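Local coordinates for odorant Binding Protein from Varroa destructor, form P2<1> (Varroa destructor, PDB 7NYJ) that probably binds small hydrophobic semiochemicals and carries them through aqueous fluid to chemosensory receptors, at residues A36-C41 / T67-A72. Residues are numbered along the deposited sequence; the frame is centred on the assembly and turned at random.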
# COMPACT_ATOMS: atom_id res chain seq x y z
N ALA A 36 -2.69 9.24 -12.23
CA ALA A 36 -3.02 10.68 -12.15
C ALA A 36 -2.68 11.25 -10.77
O ALA A 36 -2.10 12.33 -10.75
CB ALA A 36 -4.46 10.88 -12.50
N VAL A 37 -3.00 10.56 -9.68
CA VAL A 37 -2.75 11.04 -8.29
C VAL A 37 -1.24 11.15 -8.11
O VAL A 37 -0.76 12.16 -7.61
CB VAL A 37 -3.42 10.12 -7.26
CG1 VAL A 37 -2.85 10.24 -5.88
CG2 VAL A 37 -4.95 10.27 -7.26
N VAL A 38 -0.47 10.15 -8.52
CA VAL A 38 1.00 10.19 -8.29
C VAL A 38 1.63 11.26 -9.18
O VAL A 38 2.47 12.01 -8.67
CB VAL A 38 1.64 8.79 -8.48
CG1 VAL A 38 3.14 8.84 -8.59
CG2 VAL A 38 1.24 7.87 -7.35
N ASP A 39 1.18 11.35 -10.43
CA ASP A 39 1.58 12.40 -11.40
C ASP A 39 1.41 13.78 -10.75
O ASP A 39 2.36 14.60 -10.81
CB ASP A 39 0.76 12.26 -12.68
CG ASP A 39 1.65 12.33 -13.89
OD1 ASP A 39 1.89 13.46 -14.36
OD2 ASP A 39 2.15 11.24 -14.30
N LYS A 40 0.25 14.06 -10.16
CA LYS A 40 -0.03 15.36 -9.51
C LYS A 40 0.88 15.54 -8.29
O LYS A 40 1.38 16.66 -8.08
CB LYS A 40 -1.51 15.50 -9.16
CG LYS A 40 -1.92 16.92 -8.75
CD LYS A 40 -3.01 17.00 -7.70
N CYS A 41 1.08 14.52 -7.46
CA CYS A 41 1.92 14.63 -6.24
C CYS A 41 3.36 15.00 -6.67
O CYS A 41 3.97 15.87 -6.02
CB CYS A 41 1.94 13.36 -5.40
SG CYS A 41 0.41 13.09 -4.45
N THR A 67 2.53 9.57 1.12
CA THR A 67 1.57 10.28 2.02
C THR A 67 0.65 11.22 1.23
O THR A 67 -0.55 11.27 1.51
CB THR A 67 2.34 11.06 3.08
OG1 THR A 67 3.12 10.04 3.70
CG2 THR A 67 1.48 11.77 4.09
N CYS A 68 1.23 11.95 0.29
CA CYS A 68 0.50 12.88 -0.58
C CYS A 68 -0.57 12.08 -1.32
O CYS A 68 -1.67 12.54 -1.39
CB CYS A 68 1.46 13.56 -1.55
SG CYS A 68 0.56 14.54 -2.77
N ALA A 69 -0.22 10.91 -1.83
CA ALA A 69 -1.09 10.03 -2.62
C ALA A 69 -2.25 9.47 -1.76
O ALA A 69 -3.41 9.48 -2.24
CB ALA A 69 -0.28 8.95 -3.29
N LEU A 70 -1.96 9.01 -0.56
CA LEU A 70 -2.97 8.50 0.42
C LEU A 70 -3.93 9.65 0.78
O LEU A 70 -5.14 9.42 0.81
CB LEU A 70 -2.27 8.00 1.69
CG LEU A 70 -1.52 6.67 1.56
CD1 LEU A 70 -0.56 6.44 2.73
CD2 LEU A 70 -2.50 5.53 1.43
N LYS A 71 -3.42 10.85 1.01
CA LYS A 71 -4.34 11.93 1.44
C LYS A 71 -5.24 12.30 0.27
O LYS A 71 -6.48 12.42 0.49
CB LYS A 71 -3.63 13.12 2.07
CG LYS A 71 -2.99 14.12 1.15
CD LYS A 71 -2.97 15.53 1.77
CE LYS A 71 -2.73 15.56 3.27
NZ LYS A 71 -1.68 14.59 3.68
N ALA A 72 -4.70 12.38 -0.94
CA ALA A 72 -5.49 12.75 -2.14
C ALA A 72 -6.64 11.75 -2.34
O ALA A 72 -7.68 12.13 -2.96
CB ALA A 72 -4.59 12.85 -3.35
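A disulfide between Cys41 and Cys68 staples helix 28-44 to helix 55-72 where the two cross obliquely: the axes of 36-41 and 67-72 come within 9.2 Å, and their N-to-C directions differ by 127°. The SG atoms of Cys41 and Cys68 are bonded at 2.2 Å, and the bridge twists through a chi3 of -88°, near the perpendicular turn that disulfides prefer and left-handed in sense. The two halves reach it differently: SG of Cys68 stands anti to its own backbone N, whereas SG of Cys41 is turned anti to its carbonyl carbon, beside the backbone N. The sulfur of Cys41 also lies 3.5 Å from the backbone N of Ala69, so it rests against the second helix as well as bonding to it.

One turn back along the first helix, Val37 packs through a single methyl branch, CG1. That methyl meets Ala69 CA at 3.7 Å and spans two small side chains, touching CB of Ala69 and, at 4.0 Å, CB of Ala72. Val38 adds a looser touch from CG2 to Ala69 CB. Beyond the pair, Leu45 touches Cys68 and Glu73 meets Val37.

No hydrogen bond crosses the interface; a covalent link beside a small apolar patch joins the helices, consistent with the disulfide-braced helical scaffolds of odorant-binding proteins, and the bridge should limit their sliding or separation.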